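Local coordinates for protein BtGH115A (Bacteroides thetaiotaomicron, PDB 5BY3) that acts as a family GH115 4-O-methyl-alpha-glucuronidase with specificity for decorated arabinogalactans, at residues L406-P411 with Q487-L492; K480-V485 with E538-A543; V559-Q564 with A598-Y603. All coordinates share one frame; numbering follows the deposited sequence.

Interaction 1. Residues L406-P411 with Q487-L492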
ATOM      1  N   LEU A 406       0.145 -11.081  -7.140  1.00 33.45           N
ATOM      2  CA  LEU A 406       0.121  -9.828  -7.852  1.00 33.28           C
ATOM      3  C   LEU A 406      -0.472  -8.716  -6.966  1.00 35.36           C
ATOM      4  O   LEU A 406      -1.132  -8.976  -5.953  1.00 36.25           O
ATOM      5  CB  LEU A 406      -0.703  -9.982  -9.132  1.00 35.24           C
ATOM      6  CG  LEU A 406      -0.150 -11.028 -10.122  1.00 40.17           C
ATOM      7  CD1 LEU A 406      -1.140 -11.263 -11.267  1.00 37.35           C
ATOM      8  CD2 LEU A 406       1.233 -10.620 -10.639  1.00 35.22           C
ATOM      9  N   SER A 407      -0.198  -7.491  -7.358  1.00 32.29           N
ATOM     10  CA  SER A 407      -0.580  -6.349  -6.632  1.00 33.27           C
ATOM     11  C   SER A 407      -1.624  -5.633  -7.454  1.00 33.53           C
ATOM     12  O   SER A 407      -1.294  -4.852  -8.374  1.00 31.28           O
ATOM     13  CB  SER A 407       0.653  -5.441  -6.455  1.00 39.06           C
ATOM     14  OG  SER A 407       0.243  -4.105  -6.139  1.00 38.20           O
ATOM     15  N   THR A 408      -2.885  -5.869  -7.100  1.00 27.44           N
ATOM     16  CA  THR A 408      -3.932  -5.431  -7.912  1.00 27.92           C
ATOM     17  C   THR A 408      -4.948  -4.501  -7.242  1.00 31.66           C
ATOM     18  O   THR A 408      -6.029  -4.208  -7.811  1.00 34.83           O
ATOM     19  CB  THR A 408      -4.628  -6.639  -8.580  1.00 29.75           C
ATOM     20  OG1 THR A 408      -5.234  -7.496  -7.597  1.00 30.00           O
ATOM     21  CG2 THR A 408      -3.641  -7.397  -9.457  1.00 31.15           C
HETATM   22  N   MSE A 409      -4.634  -4.048  -6.034  1.00 31.46           N
HETATM   23  CA  MSE A 409      -5.552  -3.178  -5.305  1.00 31.79           C
HETATM   24  C   MSE A 409      -5.651  -1.932  -6.136  1.00 32.61           C
HETATM   25  O   MSE A 409      -4.673  -1.504  -6.753  1.00 35.09           O
HETATM   26  CB  MSE A 409      -5.054  -2.857  -3.924  1.00 33.53           C
HETATM   27  CG  MSE A 409      -6.188  -2.297  -3.070  1.00 38.64           C
HETATM   28 SE   MSE A 409      -5.396  -1.896  -1.310  1.00 41.47          SE
HETATM   29  CE  MSE A 409      -5.785  -3.785  -0.789  1.00 35.55           C
ATOM     30  N   SER A 410      -6.864  -1.426  -6.229  1.00 31.55           N
ATOM     31  CA  SER A 410      -7.169  -0.296  -7.045  1.00 35.79           C
ATOM     32  C   SER A 410      -6.561   0.973  -6.481  1.00 34.92           C
ATOM     33  O   SER A 410      -6.726   1.264  -5.307  1.00 34.89           O
ATOM     34  CB  SER A 410      -8.677  -0.113  -7.163  1.00 38.72           C
ATOM     35  OG  SER A 410      -8.953   1.168  -7.709  1.00 44.61           O
ATOM     36  N   PRO A 411      -5.876   1.737  -7.334  1.00 32.59           N
ATOM     37  CA  PRO A 411      -5.387   3.080  -6.996  1.00 34.28           C
ATOM     38  C   PRO A 411      -6.476   3.960  -6.467  1.00 32.92           C
ATOM     39  O   PRO A 411      -6.204   4.766  -5.585  1.00 38.29           O
ATOM     40  CB  PRO A 411      -4.919   3.624  -8.355  1.00 34.29           C
ATOM     41  CG  PRO A 411      -4.421   2.382  -9.029  1.00 34.93           C
ATOM     42  CD  PRO A 411      -5.456   1.337  -8.684  1.00 32.88           C
ATOM     43  N   GLN A 487      -6.012   0.803 -16.218  1.00 40.33           N
ATOM     44  CA  GLN A 487      -7.302   1.112 -15.641  1.00 45.25           C
ATOM     45  C   GLN A 487      -8.223  -0.113 -15.637  1.00 44.29           C
ATOM     46  O   GLN A 487      -8.883  -0.402 -14.641  1.00 41.78           O
ATOM     47  CB  GLN A 487      -7.948   2.261 -16.385  1.00 46.84           C
ATOM     48  CG  GLN A 487      -7.309   3.617 -16.105  1.00 54.34           C
ATOM     49  CD  GLN A 487      -7.868   4.711 -17.002  1.00 56.00           C
ATOM     50  OE1 GLN A 487      -8.186   4.474 -18.177  1.00 60.59           O
ATOM     51  NE2 GLN A 487      -7.990   5.915 -16.457  1.00 54.39           N
ATOM     52  N   GLU A 488      -8.249  -0.838 -16.746  1.00 42.18           N
ATOM     53  CA  GLU A 488      -9.162  -1.946 -16.855  1.00 43.10           C
ATOM     54  C   GLU A 488      -8.706  -3.104 -16.023  1.00 39.23           C
ATOM     55  O   GLU A 488      -9.551  -3.805 -15.494  1.00 45.07           O
ATOM     56  CB  GLU A 488      -9.375  -2.370 -18.308  1.00 45.93           C
ATOM     57  CG  GLU A 488     -10.390  -1.491 -19.018  1.00 48.57           C
ATOM     58  CD  GLU A 488     -11.778  -1.625 -18.427  1.00 53.54           C
ATOM     59  OE1 GLU A 488     -12.300  -2.776 -18.560  1.00 45.30           O
ATOM     60  OE2 GLU A 488     -12.302  -0.594 -17.856  1.00 47.90           O
ATOM     61  N   HIS A 489      -7.383  -3.257 -15.904  1.00 35.48           N
ATOM     62  CA  HIS A 489      -6.669  -4.216 -15.026  1.00 32.30           C
ATOM     63  C   HIS A 489      -7.121  -4.050 -13.591  1.00 33.78           C
ATOM     64  O   HIS A 489      -7.595  -5.021 -12.961  1.00 36.02           O
ATOM     65  CB  HIS A 489      -5.185  -3.959 -15.134  1.00 30.65           C
ATOM     66  CG  HIS A 489      -4.316  -4.929 -14.407  1.00 36.24           C
ATOM     67  ND1 HIS A 489      -4.288  -6.279 -14.701  1.00 40.71           N
ATOM     68  CD2 HIS A 489      -3.370  -4.731 -13.449  1.00 36.95           C
ATOM     69  CE1 HIS A 489      -3.407  -6.881 -13.915  1.00 38.90           C
ATOM     70  NE2 HIS A 489      -2.824  -5.964 -13.156  1.00 39.93           N
ATOM     71  N   TYR A 490      -7.035  -2.823 -13.082  1.00 30.85           N
ATOM     72  CA  TYR A 490      -7.392  -2.579 -11.685  1.00 32.89           C
ATOM     73  C   TYR A 490      -8.896  -2.734 -11.393  1.00 35.63           C
ATOM     74  O   TYR A 490      -9.298  -3.128 -10.296  1.00 39.53           O
ATOM     75  CB  TYR A 490      -6.871  -1.230 -11.228  1.00 32.58           C
ATOM     76  CG  TYR A 490      -5.368  -1.120 -11.278  1.00 32.33           C
ATOM     77  CD1 TYR A 490      -4.554  -2.113 -10.717  1.00 35.42           C
ATOM     78  CD2 TYR A 490      -4.750  -0.025 -11.859  1.00 34.56           C
ATOM     79  CE1 TYR A 490      -3.165  -2.011 -10.730  1.00 33.19           C
ATOM     80  CE2 TYR A 490      -3.346   0.088 -11.880  1.00 34.77           C
ATOM     81  CZ  TYR A 490      -2.566  -0.914 -11.310  1.00 33.05           C
ATOM     82  OH  TYR A 490      -1.172  -0.843 -11.337  1.00 39.05           O
ATOM     83  N   ARG A 491      -9.707  -2.494 -12.402  1.00 33.68           N
ATOM     84  CA  ARG A 491     -11.141  -2.516 -12.252  1.00 39.67           C
ATOM     85  C   ARG A 491     -11.656  -3.963 -12.221  1.00 40.03           C
ATOM     86  O   ARG A 491     -12.518  -4.318 -11.389  1.00 37.67           O
ATOM     87  CB  ARG A 491     -11.777  -1.681 -13.368  1.00 41.84           C
ATOM     88  CG  ARG A 491     -13.265  -1.849 -13.514  1.00 42.12           C
ATOM     89  CD  ARG A 491     -13.686  -1.646 -14.966  1.00 41.39           C
ATOM     90  NE  ARG A 491     -14.909  -2.387 -15.065  1.00 49.29           N
ATOM     91  CZ  ARG A 491     -15.198  -3.281 -15.982  1.00 45.96           C
ATOM     92  NH1 ARG A 491     -14.382  -3.519 -16.977  1.00 41.22           N
ATOM     93  NH2 ARG A 491     -16.353  -3.919 -15.895  1.00 59.09           N
ATOM     94  N   LEU A 492     -11.082  -4.806 -13.081  1.00 35.61           N
ATOM     95  CA  LEU A 492     -11.470  -6.195 -13.123  1.00 32.18           C
ATOM     96  C   LEU A 492     -10.924  -6.996 -11.914  1.00 34.00           C
ATOM     97  O   LEU A 492     -11.580  -7.964 -11.462  1.00 31.48           O
ATOM     98  CB  LEU A 492     -11.029  -6.815 -14.437  1.00 30.39           C
ATOM     99  CG  LEU A 492     -11.714  -6.387 -15.745  1.00 32.67           C
ATOM    100  CD1 LEU A 492     -10.724  -6.632 -16.856  1.00 33.51           C
ATOM    101  CD2 LEU A 492     -13.032  -7.102 -16.068  1.00 30.89           C
TER
HETATM  102  O   HOH W   1      -0.624  -5.124 -11.264  1.00 32.34           O

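Interaction 2. Residues K480-V485 with E538-A543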
ATOM      1  N   LYS A 480      -0.037   5.912 -24.090  1.00 51.59           N
ATOM      2  CA  LYS A 480      -1.242   6.342 -24.774  1.00 54.00           C
ATOM      3  C   LYS A 480      -2.129   5.128 -24.987  1.00 50.97           C
ATOM      4  O   LYS A 480      -3.359   5.219 -24.958  1.00 42.57           O
ATOM      5  CB  LYS A 480      -0.890   6.995 -26.121  1.00 59.36           C
ATOM      6  CG  LYS A 480      -1.860   8.083 -26.603  1.00 67.10           C
ATOM      7  CD  LYS A 480      -1.536   8.419 -28.058  1.00 76.08           C
ATOM      8  CE  LYS A 480      -2.768   8.719 -28.913  1.00 80.20           C
ATOM      9  NZ  LYS A 480      -2.825  10.149 -29.341  1.00 79.68           N
ATOM     10  N   THR A 481      -1.499   3.989 -25.194  1.00 48.33           N
ATOM     11  CA  THR A 481      -2.281   2.789 -25.421  1.00 58.03           C
ATOM     12  C   THR A 481      -2.524   2.092 -24.057  1.00 62.37           C
ATOM     13  O   THR A 481      -3.589   1.509 -23.822  1.00 74.30           O
ATOM     14  CB  THR A 481      -1.680   1.870 -26.541  1.00 58.49           C
ATOM     15  OG1 THR A 481      -1.150   0.665 -25.990  1.00 55.71           O
ATOM     16  CG2 THR A 481      -0.560   2.588 -27.393  1.00 53.32           C
ATOM     17  N   ILE A 482      -1.562   2.229 -23.147  1.00 50.46           N
ATOM     18  CA  ILE A 482      -1.507   1.415 -21.943  1.00 49.86           C
ATOM     19  C   ILE A 482      -2.340   1.934 -20.753  1.00 49.54           C
ATOM     20  O   ILE A 482      -2.784   1.137 -19.937  1.00 54.57           O
ATOM     21  CB  ILE A 482      -0.020   1.110 -21.577  1.00 47.98           C
ATOM     22  CG1 ILE A 482       0.580   0.085 -22.551  1.00 45.23           C
ATOM     23  CG2 ILE A 482       0.165   0.629 -20.150  1.00 41.63           C
ATOM     24  CD1 ILE A 482      -0.368  -0.986 -23.076  1.00 45.91           C
ATOM     25  N   LEU A 483      -2.555   3.247 -20.670  1.00 48.09           N
ATOM     26  CA  LEU A 483      -3.311   3.862 -19.580  1.00 46.49           C
ATOM     27  C   LEU A 483      -4.660   3.198 -19.354  1.00 45.83           C
ATOM     28  O   LEU A 483      -5.004   2.899 -18.218  1.00 43.48           O
ATOM     29  CB  LEU A 483      -3.475   5.400 -19.750  1.00 45.44           C
ATOM     30  CG  LEU A 483      -4.518   6.177 -18.900  1.00 45.02           C
ATOM     31  CD1 LEU A 483      -4.308   6.079 -17.392  1.00 51.16           C
ATOM     32  CD2 LEU A 483      -4.515   7.621 -19.291  1.00 44.90           C
ATOM     33  N   SER A 484      -5.420   3.008 -20.427  1.00 44.12           N
ATOM     34  CA  SER A 484      -6.747   2.391 -20.328  1.00 47.06           C
ATOM     35  C   SER A 484      -6.643   0.905 -19.980  1.00 41.47           C
ATOM     36  O   SER A 484      -7.505   0.374 -19.309  1.00 42.96           O
ATOM     37  CB  SER A 484      -7.562   2.588 -21.618  1.00 47.18           C
ATOM     38  OG  SER A 484      -7.066   1.756 -22.659  1.00 51.11           O
ATOM     39  N   VAL A 485      -5.587   0.250 -20.438  1.00 41.62           N
ATOM     40  CA  VAL A 485      -5.292  -1.139 -20.035  1.00 41.17           C
ATOM     41  C   VAL A 485      -5.069  -1.321 -18.524  1.00 43.30           C
ATOM     42  O   VAL A 485      -5.661  -2.225 -17.906  1.00 40.68           O
ATOM     43  CB  VAL A 485      -4.136  -1.711 -20.846  1.00 38.51           C
ATOM     44  CG1 VAL A 485      -3.565  -2.942 -20.201  1.00 35.52           C
ATOM     45  CG2 VAL A 485      -4.625  -2.003 -22.259  1.00 39.67           C
ATOM     46  N   GLU A 538      -3.976  -8.618 -25.712  1.00 54.17           N
ATOM     47  CA  GLU A 538      -3.694  -8.251 -27.099  1.00 54.70           C
ATOM     48  C   GLU A 538      -3.073  -6.857 -27.202  1.00 50.59           C
ATOM     49  O   GLU A 538      -2.065  -6.706 -27.885  1.00 60.43           O
ATOM     50  CB  GLU A 538      -4.943  -8.335 -27.987  1.00 66.86           C
ATOM     51  CG  GLU A 538      -5.375  -9.719 -28.480  1.00 85.11           C
ATOM     52  CD  GLU A 538      -6.591  -9.654 -29.429  1.00106.14           C
ATOM     53  OE1 GLU A 538      -7.642  -9.076 -29.042  1.00103.97           O
ATOM     54  OE2 GLU A 538      -6.505 -10.182 -30.570  1.00108.25           O
ATOM     55  N   THR A 539      -3.666  -5.852 -26.544  1.00 44.36           N
ATOM     56  CA  THR A 539      -3.091  -4.507 -26.457  1.00 40.44           C
ATOM     57  C   THR A 539      -1.650  -4.498 -25.926  1.00 46.65           C
ATOM     58  O   THR A 539      -0.781  -3.860 -26.494  1.00 53.83           O
ATOM     59  CB  THR A 539      -3.965  -3.608 -25.602  1.00 39.00           C
ATOM     60  OG1 THR A 539      -5.262  -3.651 -26.148  1.00 42.05           O
ATOM     61  CG2 THR A 539      -3.521  -2.114 -25.622  1.00 36.66           C
ATOM     62  N   VAL A 540      -1.409  -5.252 -24.871  1.00 45.18           N
ATOM     63  CA  VAL A 540      -0.123  -5.331 -24.201  1.00 46.37           C
ATOM     64  C   VAL A 540       0.954  -5.971 -25.088  1.00 49.92           C
ATOM     65  O   VAL A 540       2.131  -5.553 -25.075  1.00 51.64           O
ATOM     66  CB  VAL A 540      -0.343  -6.085 -22.859  1.00 47.43           C
ATOM     67  CG1 VAL A 540       0.845  -6.909 -22.412  1.00 39.16           C
ATOM     68  CG2 VAL A 540      -0.834  -5.108 -21.793  1.00 48.43           C
ATOM     69  N   GLU A 541       0.538  -6.972 -25.857  1.00 51.55           N
ATOM     70  CA  GLU A 541       1.394  -7.670 -26.826  1.00 59.51           C
ATOM     71  C   GLU A 541       1.798  -6.747 -27.974  1.00 58.89           C
ATOM     72  O   GLU A 541       2.983  -6.671 -28.323  1.00 62.53           O
ATOM     73  CB  GLU A 541       0.685  -8.922 -27.370  1.00 59.67           C
ATOM     74  CG  GLU A 541       1.619  -9.998 -27.919  1.00 60.38           C
ATOM     75  CD  GLU A 541       2.472 -10.667 -26.861  1.00 63.31           C
ATOM     76  OE1 GLU A 541       1.992 -10.894 -25.740  1.00 66.39           O
ATOM     77  OE2 GLU A 541       3.641 -10.987 -27.150  1.00 70.47           O
ATOM     78  N   LYS A 542       0.811  -6.038 -28.529  1.00 57.68           N
ATOM     79  CA  LYS A 542       1.046  -5.120 -29.642  1.00 59.97           C
ATOM     80  C   LYS A 542       1.923  -3.940 -29.244  1.00 55.66           C
ATOM     81  O   LYS A 542       2.829  -3.594 -29.994  1.00 54.84           O
ATOM     82  CB  LYS A 542      -0.253  -4.619 -30.287  1.00 65.23           C
ATOM     83  CG  LYS A 542      -1.113  -5.696 -30.966  1.00 83.61           C
ATOM     84  CD  LYS A 542      -2.133  -5.056 -31.926  1.00 93.36           C
ATOM     85  CE  LYS A 542      -3.593  -5.366 -31.593  1.00 89.71           C
ATOM     86  NZ  LYS A 542      -4.154  -6.554 -32.289  1.00 84.71           N
ATOM     87  N   ALA A 543       1.672  -3.341 -28.073  1.00 50.24           N
ATOM     88  CA  ALA A 543       2.389  -2.136 -27.645  1.00 46.08           C
ATOM     89  C   ALA A 543       3.862  -2.396 -27.223  1.00 49.20           C
ATOM     90  O   ALA A 543       4.628  -1.448 -27.129  1.00 49.50           O
ATOM     91  CB  ALA A 543       1.615  -1.392 -26.569  1.00 41.84           C
TER

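Interaction 3. Residues V559-Q564 with A598-Y603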
ATOM      1  N   VAL A 559       3.962  -3.811 -16.774  1.00 37.34           N
ATOM      2  CA  VAL A 559       2.753  -3.937 -17.591  1.00 40.47           C
ATOM      3  C   VAL A 559       2.510  -5.381 -18.022  1.00 39.90           C
ATOM      4  O   VAL A 559       1.484  -5.945 -17.689  1.00 45.77           O
ATOM      5  CB  VAL A 559       2.764  -2.960 -18.815  1.00 41.41           C
ATOM      6  CG1 VAL A 559       1.460  -3.014 -19.567  1.00 39.09           C
ATOM      7  CG2 VAL A 559       2.951  -1.528 -18.368  1.00 43.58           C
ATOM      8  N   LYS A 560       3.454  -5.980 -18.739  1.00 39.60           N
ATOM      9  CA  LYS A 560       3.201  -7.254 -19.421  1.00 40.10           C
ATOM     10  C   LYS A 560       2.992  -8.406 -18.431  1.00 40.96           C
ATOM     11  O   LYS A 560       1.992  -9.103 -18.531  1.00 43.70           O
ATOM     12  CB  LYS A 560       4.304  -7.555 -20.452  1.00 45.03           C
ATOM     13  CG  LYS A 560       3.958  -8.621 -21.482  1.00 52.60           C
ATOM     14  CD  LYS A 560       4.876  -8.549 -22.692  1.00 53.92           C
ATOM     15  CE  LYS A 560       4.448  -9.515 -23.786  1.00 56.10           C
ATOM     16  NZ  LYS A 560       5.146 -10.821 -23.655  1.00 58.07           N
ATOM     17  N   TYR A 561       3.889  -8.597 -17.466  1.00 36.69           N
ATOM     18  CA  TYR A 561       3.671  -9.678 -16.482  1.00 38.05           C
ATOM     19  C   TYR A 561       2.342  -9.560 -15.727  1.00 40.62           C
ATOM     20  O   TYR A 561       1.614 -10.548 -15.739  1.00 41.64           O
ATOM     21  CB  TYR A 561       4.848  -9.907 -15.505  1.00 39.80           C
ATOM     22  CG  TYR A 561       4.655 -11.159 -14.628  1.00 46.22           C
ATOM     23  CD1 TYR A 561       4.982 -12.445 -15.114  1.00 44.74           C
ATOM     24  CD2 TYR A 561       4.108 -11.067 -13.340  1.00 39.27           C
ATOM     25  CE1 TYR A 561       4.784 -13.578 -14.339  1.00 41.15           C
ATOM     26  CE2 TYR A 561       3.917 -12.183 -12.576  1.00 38.25           C
ATOM     27  CZ  TYR A 561       4.255 -13.439 -13.074  1.00 41.61           C
ATOM     28  OH  TYR A 561       4.039 -14.561 -12.303  1.00 43.36           O
ATOM     29  N   PRO A 562       2.010  -8.385 -15.088  1.00 38.84           N
ATOM     30  CA  PRO A 562       0.724  -8.398 -14.332  1.00 35.73           C
ATOM     31  C   PRO A 562      -0.526  -8.500 -15.176  1.00 34.95           C
ATOM     32  O   PRO A 562      -1.424  -9.257 -14.824  1.00 42.10           O
ATOM     33  CB  PRO A 562       0.739  -7.096 -13.507  1.00 36.70           C
ATOM     34  CG  PRO A 562       1.780  -6.224 -14.139  1.00 36.16           C
ATOM     35  CD  PRO A 562       2.760  -7.127 -14.868  1.00 37.52           C
ATOM     36  N   VAL A 563      -0.610  -7.789 -16.290  1.00 39.64           N
ATOM     37  CA  VAL A 563      -1.800  -7.924 -17.167  1.00 41.05           C
ATOM     38  C   VAL A 563      -1.947  -9.345 -17.735  1.00 43.62           C
ATOM     39  O   VAL A 563      -3.057  -9.904 -17.732  1.00 47.89           O
ATOM     40  CB  VAL A 563      -1.914  -6.843 -18.298  1.00 41.76           C
ATOM     41  CG1 VAL A 563      -3.020  -7.213 -19.298  1.00 40.43           C
ATOM     42  CG2 VAL A 563      -2.245  -5.476 -17.717  1.00 34.25           C
ATOM     43  N   GLN A 564      -0.851  -9.936 -18.205  1.00 41.62           N
ATOM     44  CA  GLN A 564      -0.963 -11.235 -18.840  1.00 39.87           C
ATOM     45  C   GLN A 564      -1.048 -12.347 -17.810  1.00 38.91           C
ATOM     46  O   GLN A 564      -1.719 -13.369 -18.035  1.00 35.38           O
ATOM     47  CB  GLN A 564       0.139 -11.455 -19.867  1.00 45.32           C
ATOM     48  CG  GLN A 564       0.027 -10.557 -21.112  1.00 43.64           C
ATOM     49  CD  GLN A 564       0.967 -10.979 -22.255  1.00 44.84           C
ATOM     50  OE1 GLN A 564       2.117 -11.388 -22.054  1.00 43.42           O
ATOM     51  NE2 GLN A 564       0.469 -10.861 -23.466  1.00 44.67           N
ATOM     52  N   ALA A 598       5.279 -19.991 -17.920  1.00 53.00           N
ATOM     53  CA  ALA A 598       6.150 -19.378 -18.927  1.00 49.19           C
ATOM     54  C   ALA A 598       6.415 -17.909 -18.611  1.00 51.76           C
ATOM     55  O   ALA A 598       7.577 -17.492 -18.579  1.00 50.93           O
ATOM     56  CB  ALA A 598       5.569 -19.552 -20.338  1.00 41.32           C
ATOM     57  N   LEU A 599       5.343 -17.144 -18.347  1.00 47.69           N
ATOM     58  CA  LEU A 599       5.473 -15.745 -17.924  1.00 41.89           C
ATOM     59  C   LEU A 599       6.367 -15.615 -16.662  1.00 43.37           C
ATOM     60  O   LEU A 599       7.182 -14.708 -16.588  1.00 41.11           O
ATOM     61  CB  LEU A 599       4.089 -15.118 -17.713  1.00 39.29           C
ATOM     62  CG  LEU A 599       3.265 -14.924 -19.004  1.00 38.66           C
ATOM     63  CD1 LEU A 599       1.791 -14.653 -18.744  1.00 39.86           C
ATOM     64  CD2 LEU A 599       3.814 -13.788 -19.808  1.00 35.39           C
ATOM     65  N   THR A 600       6.256 -16.556 -15.717  1.00 39.88           N
ATOM     66  CA  THR A 600       7.024 -16.492 -14.479  1.00 45.03           C
ATOM     67  C   THR A 600       8.500 -16.864 -14.705  1.00 52.00           C
ATOM     68  O   THR A 600       9.409 -16.287 -14.030  1.00 54.22           O
ATOM     69  CB  THR A 600       6.380 -17.367 -13.393  1.00 41.41           C
ATOM     70  OG1 THR A 600       5.003 -17.041 -13.327  1.00 38.61           O
ATOM     71  CG2 THR A 600       7.025 -17.160 -12.013  1.00 37.68           C
ATOM     72  N   GLN A 601       8.737 -17.806 -15.629  1.00 47.68           N
ATOM     73  CA  GLN A 601      10.111 -18.136 -16.063  1.00 53.04           C
ATOM     74  C   GLN A 601      10.782 -16.929 -16.690  1.00 48.49           C
ATOM     75  O   GLN A 601      11.957 -16.664 -16.438  1.00 48.68           O
ATOM     76  CB  GLN A 601      10.149 -19.292 -17.073  1.00 66.89           C
ATOM     77  CG  GLN A 601      10.094 -20.704 -16.496  1.00 74.41           C
ATOM     78  CD  GLN A 601      11.438 -21.221 -15.981  1.00 86.36           C
ATOM     79  OE1 GLN A 601      12.298 -20.455 -15.511  1.00 80.50           O
ATOM     80  NE2 GLN A 601      11.615 -22.546 -16.051  1.00 83.19           N
ATOM     81  N   HIS A 602      10.039 -16.196 -17.513  1.00 50.33           N
ATOM     82  CA  HIS A 602      10.589 -15.008 -18.150  1.00 51.95           C
ATOM     83  C   HIS A 602      10.965 -13.946 -17.100  1.00 51.20           C
ATOM     84  O   HIS A 602      12.082 -13.418 -17.140  1.00 49.43           O
ATOM     85  CB  HIS A 602       9.664 -14.467 -19.239  1.00 52.91           C
ATOM     86  CG  HIS A 602      10.321 -13.465 -20.134  1.00 58.55           C
ATOM     87  ND1 HIS A 602      11.286 -13.807 -21.053  1.00 63.06           N
ATOM     88  CD2 HIS A 602      10.161 -12.125 -20.244  1.00 62.39           C
ATOM     89  CE1 HIS A 602      11.688 -12.724 -21.693  1.00 65.12           C
ATOM     90  NE2 HIS A 602      11.009 -11.690 -21.230  1.00 59.24           N
ATOM     91  N   TYR A 603      10.065 -13.707 -16.139  1.00 43.66           N
ATOM     92  CA  TYR A 603      10.308 -12.774 -15.030  1.00 45.80           C
ATOM     93  C   TYR A 603      11.654 -13.054 -14.364  1.00 47.45           C
ATOM     94  O   TYR A 603      12.487 -12.157 -14.155  1.00 43.81           O
ATOM     95  CB  TYR A 603       9.205 -12.898 -13.953  1.00 46.18           C
ATOM     96  CG  TYR A 603       9.053 -11.678 -13.069  1.00 41.35           C
ATOM     97  CD1 TYR A 603       9.931 -11.428 -12.016  1.00 39.12           C
ATOM     98  CD2 TYR A 603       8.027 -10.759 -13.308  1.00 46.04           C
ATOM     99  CE1 TYR A 603       9.787 -10.321 -11.213  1.00 41.77           C
ATOM    100  CE2 TYR A 603       7.873  -9.634 -12.523  1.00 46.21           C
ATOM    101  CZ  TYR A 603       8.744  -9.425 -11.469  1.00 45.61           C
ATOM    102  OH  TYR A 603       8.591  -8.301 -10.711  1.00 40.27           O
TER

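Interaction 1. Residues L406-P411 with Q487-L492
The pyrrolidine of P411 overlaps one face of the Y490 phenol ring, with CD offset toward the rim, in a CH-pi contact. P411 CD stands 3.8 Å from the Y490 ring centroid, 25° off the normal, and CG of P411 rests above the CD2-CE2 side. With CG anti to its carbonyl carbon (chi1 -62°), Y490 leaves the helix toward the loop, where backbone carbonyls approach the ring: T408 O comes obliquely to 3.9 Å from Y490 CD1, and S407 O lies near the ring plane by CE1. Beside it, T408 CG2 approaches H489 NE2 at 4.1 Å. A water links the same histidine to the loop: it donates to S407 O at 3.0 Å and meets H489 NE2 in the imidazole plane. The loop follows strand 388-393 of the TIM barrel and leads into helix 411-423, with S410 at the N-cap. Q443 on helix 441-452 bonds S407 OG and M409 O. With no direct hydrogen bond joining the two segments, cohesion here rests on the proline-tyrosine overlap and on a single bridging water, which supplies S407 O with a donor that segment 487-492 does not offer directly.

Interaction 2. Residues K480-V485 with E538-A543
Segments 480-485 and 538-543 are helical and run nearly antiparallel, their axes 10.0 Å apart at closest approach and crossing at -157°. V485 reaches across with both methyls, each to a different residue. Its CG2 meets T539 CG2 at 3.5 Å, the two side chains sliding past each other in opposite directions, while CG1 touches V540 CG2 at 3.8 Å, this pair crossing at about a right angle. The split follows from the valine torsion: CG1 is anti to the backbone N (chi1 163°) and CG2 anti to the carbonyl carbon. T539 turns its methyl, not its hydroxyl, to the neighbouring helix. With OG1 beside its own backbone N (chi1 -55°), the hydroxyl bonds E535 O one turn back, while CG2, anti to the backbone N, faces V485 and T481.

The contact residues, T481, I482 and V485 against T539, V540 and A543, recur at spacings of three and four along each helix, consistent with ridges-into-grooves packing of antiparallel helices at a shallow inclination. Both helices come after strand 429-433, the last of the eight parallel strands of the barrel, in a run of helices. Helix 552-580 packs against both: Y555 touches I482, and V559 touches V540. L470 of helix 462-473 is a further apolar neighbour of I482.

At the other end of the contact the small CB of A543 admits two residues of the facing helix. I482 CD1 comes to 4.0 Å from A543 CB. From the partly exposed rim, T481 OG1 approaches the same CB at 3.5 Å and T539 CG2 at 3.7 Å. The T481 hydroxyl therefore faces carbon across this interface.

Interaction 3. Residues V559-Q564 with A598-Y603
Y561 projects from helix 552-580 onto L599, T600 and Y603 of helix 587-603, its successor in the chain; the two form an antiparallel helical hairpin, with the short segment axes 10.4 Å apart and crossing at -157°. Packing is tightest around the Y561 ring. Y603 turns an edge toward one face of it in a T-shaped pair, the planes at 68° and Y603 CD2 lying 3.6 Å from Y561 CG, over that face. At its rim, near the ring plane, Y561 CE1 meets the backbone C of L599 at 3.5 Å. CG of Y561 is anti to the backbone N (chi1 -172°), which directs the ring across the interface, where Y561 OH donates to T600 OG1 at 2.9 Å. That threonine oxygen also bonds I596 O, and W405 NE1 bonds Y561 OH, so the phenol oxygen has two hydrogen-bond partners. A phenylalanine in place of Y561 would probably leave T600 OG1 without this donor and W405 NE1 without this acceptor.

The Q564 end of the contact is thinner. L599, partly exposed, packs its CB on the Y561 ring and crosses Q564 at about a right angle: CD1 packs on Q564 CB at 3.8 Å, while Q564 NE2 has its partners, E541 and S537, on helix 523-543. On this looser side the second helix carries exposed residues, of which H602 still sets its ring edge-to-face with F556 of helix 552-580. The first helix is kinked at P562, whose nitrogen makes no bond to the preceding turn. Where Q564 and L599 meet, the amide oxygen OE1 of Q564 lies 3.7 Å from the methyl CD2 of L599.

The three contacts lie 15 to 16 Å apart, centre to centre, and share a group of packed helices. Interactions 1 and 2 both draw on helix 476-495, on adjoining segments. Interaction 3 meets each of the others: H489 CE1 packs 3.2 Å from P562 O, and L406 CD2 lies 3.7 Å from Y561 CE2, tying the barrel loop to the hairpin. Toward interaction 2, E541 OE1 probably accepts a hydrogen bond from Q564 NE2 at 2.7 Å, and V540 CG1 packs 3.7 Å from K560 CG. Interactions 1 and 3 lie near, but not in contact with, the nickel site of L404 and D436, the ion being about 8 Å from the S407 side chain and about 9 Å from that of Y603.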